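Local coordinates for glycerol dehydrogenase (Schizosaccharomyces pombe, PDB 1TA9), which catalyses the NAD-dependent oxidation of glycerol to dihydroxyacetone in glycerol assimilation, probably with a catalytic zinc ion, at the interface of chains A and B. Coordinates in Å, arbitrary orientation; residue numbers count along the deposited sequence, not the author numbering. Chains: chain A/B, glycerol dehydrogenase.

The interface of chains A and B. Residues chain A 346, 349-350, 352, 416, 420; chain B 274, 277, 280-281, 288, 290.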
ATOM      1  N   VAL A 346       1.030   4.677  29.644  1.00 10.79           N
ATOM      2  CA  VAL A 346       0.055   3.819  30.300  1.00 11.09           C
ATOM      3  C   VAL A 346      -1.176   4.666  30.609  1.00 11.19           C
ATOM      4  O   VAL A 346      -2.309   4.212  30.437  1.00 11.17           O
ATOM      5  CB  VAL A 346       0.607   3.225  31.615  1.00 11.21           C
ATOM      6  CG1 VAL A 346      -0.495   2.472  32.352  1.00 11.63           C
ATOM      7  CG2 VAL A 346       1.771   2.283  31.306  1.00 11.46           C
ATOM      8  N   ASP A 349      -3.289   5.200  27.777  1.00 11.84           N
ATOM      9  CA  ASP A 349      -3.902   3.936  27.373  1.00 11.83           C
ATOM     10  C   ASP A 349      -3.510   3.441  25.978  1.00 11.77           C
ATOM     11  O   ASP A 349      -4.362   2.968  25.228  1.00 11.50           O
ATOM     12  CB  ASP A 349      -5.429   4.065  27.448  1.00 11.89           C
ATOM     13  CG  ASP A 349      -6.129   2.722  27.536  1.00 12.26           C
ATOM     14  OD1 ASP A 349      -7.224   2.582  26.945  1.00 12.28           O
ATOM     15  OD2 ASP A 349      -5.601   1.815  28.210  1.00 12.53           O
ATOM     16  N   TRP A 350      -2.232   3.555  25.623  1.00 11.52           N
ATOM     17  CA  TRP A 350      -1.778   3.072  24.320  1.00 11.71           C
ATOM     18  C   TRP A 350      -1.851   1.554  24.327  1.00 11.58           C
ATOM     19  O   TRP A 350      -1.652   0.929  25.367  1.00 11.62           O
ATOM     20  CB  TRP A 350      -0.310   3.424  24.073  1.00 11.93           C
ATOM     21  CG  TRP A 350       0.012   4.856  23.798  1.00 12.73           C
ATOM     22  CD1 TRP A 350      -0.788   5.943  24.000  1.00 12.94           C
ATOM     23  CD2 TRP A 350       1.262   5.359  23.315  1.00 13.01           C
ATOM     24  NE1 TRP A 350      -0.108   7.096  23.677  1.00 13.34           N
ATOM     25  CE2 TRP A 350       1.153   6.764  23.253  1.00 13.25           C
ATOM     26  CE3 TRP A 350       2.468   4.754  22.933  1.00 13.16           C
ATOM     27  CZ2 TRP A 350       2.206   7.583  22.821  1.00 13.25           C
ATOM     28  CZ3 TRP A 350       3.517   5.566  22.501  1.00 13.32           C
ATOM     29  CH2 TRP A 350       3.375   6.968  22.450  1.00 13.47           C
ATOM     30  N   LEU A 352      -0.744  -2.231  24.097  1.00 11.62           N
ATOM     31  CA  LEU A 352       0.541  -2.758  24.544  1.00 12.07           C
ATOM     32  C   LEU A 352       1.616  -2.783  23.455  1.00 12.55           C
ATOM     33  O   LEU A 352       2.791  -2.547  23.730  1.00 12.03           O
ATOM     34  CB  LEU A 352       0.367  -4.156  25.137  1.00 11.85           C
ATOM     35  CG  LEU A 352       1.634  -4.732  25.781  1.00 11.90           C
ATOM     36  CD1 LEU A 352       2.124  -3.794  26.887  1.00 12.13           C
ATOM     37  CD2 LEU A 352       1.342  -6.113  26.336  1.00 11.67           C
ATOM     38  N   ALA A 416       2.493  -0.708  36.464  1.00 11.52           N
ATOM     39  CA  ALA A 416       2.143  -1.325  35.188  1.00 11.24           C
ATOM     40  C   ALA A 416       3.317  -1.239  34.218  1.00 11.11           C
ATOM     41  O   ALA A 416       3.599  -2.196  33.502  1.00 11.30           O
ATOM     42  CB  ALA A 416       0.913  -0.648  34.585  1.00 11.17           C
ATOM     43  N   TYR A 420       4.895  -4.412  32.328  1.00 10.59           N
ATOM     44  CA  TYR A 420       4.903  -4.440  30.865  1.00 10.75           C
ATOM     45  C   TYR A 420       6.332  -4.619  30.361  1.00 10.94           C
ATOM     46  O   TYR A 420       6.600  -5.457  29.501  1.00 10.80           O
ATOM     47  CB  TYR A 420       4.355  -3.131  30.274  1.00 10.57           C
ATOM     48  CG  TYR A 420       2.868  -2.855  30.446  1.00 10.59           C
ATOM     49  CD1 TYR A 420       2.044  -3.689  31.208  1.00 10.70           C
ATOM     50  CD2 TYR A 420       2.302  -1.715  29.882  1.00 10.36           C
ATOM     51  CE1 TYR A 420       0.685  -3.377  31.407  1.00 10.63           C
ATOM     52  CE2 TYR A 420       0.956  -1.397  30.072  1.00 10.82           C
ATOM     53  CZ  TYR A 420       0.155  -2.226  30.834  1.00 10.51           C
ATOM     54  OH  TYR A 420      -1.167  -1.882  31.019  1.00 10.84           O
TER
ATOM     55  N   TYR B 274      -5.515  -4.831  24.106  1.00 10.50           N
ATOM     56  CA  TYR B 274      -5.332  -4.823  25.558  1.00 10.52           C
ATOM     57  C   TYR B 274      -5.357  -6.112  26.374  1.00 10.62           C
ATOM     58  O   TYR B 274      -5.102  -6.066  27.579  1.00 10.94           O
ATOM     59  CB  TYR B 274      -6.370  -3.871  26.162  1.00 10.22           C
ATOM     60  CG  TYR B 274      -6.329  -2.485  25.564  1.00 10.48           C
ATOM     61  CD1 TYR B 274      -5.304  -1.600  25.894  1.00 10.29           C
ATOM     62  CD2 TYR B 274      -7.298  -2.064  24.651  1.00 10.36           C
ATOM     63  CE1 TYR B 274      -5.241  -0.326  25.329  1.00 10.75           C
ATOM     64  CE2 TYR B 274      -7.245  -0.790  24.077  1.00 10.42           C
ATOM     65  CZ  TYR B 274      -6.211   0.070  24.424  1.00 10.59           C
ATOM     66  OH  TYR B 274      -6.138   1.331  23.875  1.00 11.13           O
ATOM     67  N   SER B 277      -2.014  -6.670  28.294  1.00 10.86           N
ATOM     68  CA  SER B 277      -1.729  -5.650  29.297  1.00 10.74           C
ATOM     69  C   SER B 277      -2.716  -5.751  30.463  1.00 10.65           C
ATOM     70  O   SER B 277      -2.367  -5.451  31.607  1.00 10.56           O
ATOM     71  CB  SER B 277      -1.719  -4.242  28.675  1.00 11.08           C
ATOM     72  OG  SER B 277      -2.821  -4.011  27.820  1.00 11.81           O
ATOM     73  N   LEU B 280      -1.360  -8.634  32.568  1.00 10.99           N
ATOM     74  CA  LEU B 280      -0.227  -8.184  33.367  1.00 11.32           C
ATOM     75  C   LEU B 280      -0.720  -7.285  34.499  1.00 11.60           C
ATOM     76  O   LEU B 280      -0.260  -7.395  35.637  1.00 11.64           O
ATOM     77  CB  LEU B 280       0.777  -7.437  32.483  1.00 11.56           C
ATOM     78  CG  LEU B 280       1.487  -8.311  31.440  1.00 11.65           C
ATOM     79  CD1 LEU B 280       2.267  -7.430  30.471  1.00 12.21           C
ATOM     80  CD2 LEU B 280       2.421  -9.288  32.141  1.00 12.00           C
ATOM     81  N   SER B 281      -1.665  -6.404  34.188  1.00 11.60           N
ATOM     82  CA  SER B 281      -2.222  -5.499  35.187  1.00 11.69           C
ATOM     83  C   SER B 281      -2.875  -6.281  36.319  1.00 12.03           C
ATOM     84  O   SER B 281      -2.621  -6.016  37.499  1.00 12.02           O
ATOM     85  CB  SER B 281      -3.264  -4.574  34.547  1.00 11.70           C
ATOM     86  OG  SER B 281      -2.653  -3.652  33.665  1.00 10.91           O
ATOM     87  N   THR B 288      -5.411  -0.557  35.768  1.00 14.61           N
ATOM     88  CA  THR B 288      -5.098   0.330  34.647  1.00 13.89           C
ATOM     89  C   THR B 288      -6.314   0.482  33.733  1.00 13.66           C
ATOM     90  O   THR B 288      -7.275  -0.280  33.832  1.00 13.55           O
ATOM     91  CB  THR B 288      -3.954  -0.238  33.791  1.00 13.78           C
ATOM     92  OG1 THR B 288      -4.327  -1.537  33.322  1.00 13.26           O
ATOM     93  CG2 THR B 288      -2.653  -0.353  34.611  1.00 13.55           C
ATOM     94  N   ALA B 290      -6.261  -0.179  30.713  1.00 11.45           N
ATOM     95  CA  ALA B 290      -6.188  -1.357  29.843  1.00 11.02           C
ATOM     96  C   ALA B 290      -6.961  -2.514  30.479  1.00 10.81           C
ATOM     97  O   ALA B 290      -7.695  -3.237  29.799  1.00 10.20           O
ATOM     98  CB  ALA B 290      -4.725  -1.759  29.615  1.00 10.88           C
TER
HETATM   99  O   HOH W   1      -2.064  -1.349  27.057  1.00 11.38           O
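With CG anti to the carbonyl carbon (chi1 -55°), the side chain of B:Tyr274 reaches from helix 258-284 to A:Asp349, whose own CG stands anti to its backbone N. The phenol OH of B:Tyr274 donates a hydrogen bond of 2.8 Å to the main-chain O of A:Asp349. This acceptor lies at the edge of the ring and in its plane, and the C=O...donor angle of 166° places the hydroxyl nearly along the C=O axis. The carboxylate of A:Asp349 is turned almost parallel to the same ring, 6° between planes, with OD1 3.7 Å from CZ of B:Tyr274. A phenylalanine in place of B:Tyr274 lacks the hydroxyl and would probably leave the backbone carbonyl of A:Asp349 without its hydrogen-bond mate across the interface.

Further along the helix, the tip of A:Tyr420, from helix 407-428, meets the flank of B:Ser277: CB of the serine is 3.4 Å from the phenol OH. Alongside, CD1 of B:Leu280 touches CD1 of A:Tyr420 at 3.8 Å. Within chain A, CD1 of A:Leu352 lies over one ring face of A:Tyr420 and the backbone C of A:Ala416 over the opposite one, both toward the rim, which should limit the ring's rotation.

B:Ser277 OG also bonds to O of B:Tyr274, from above the carbonyl plane, and shares water 1 with the backbone O of A:Trp350, a further, water-mediated link between the chains. B:Ser281 OG bonds to B:Ser277 O and to B:Thr288 OG1, tying the loop residue B:Thr288 to helix 258-284.

This patch hides 250 Å² in all and is part of an interface between two copies that is not an exact two-fold; the structure alone does not show whether this contact is the one used in solution. Beside the tyrosine A:Tyr420, the methyl CG2 of B:Thr288 rests 3.6 Å from CB of A:Ala416.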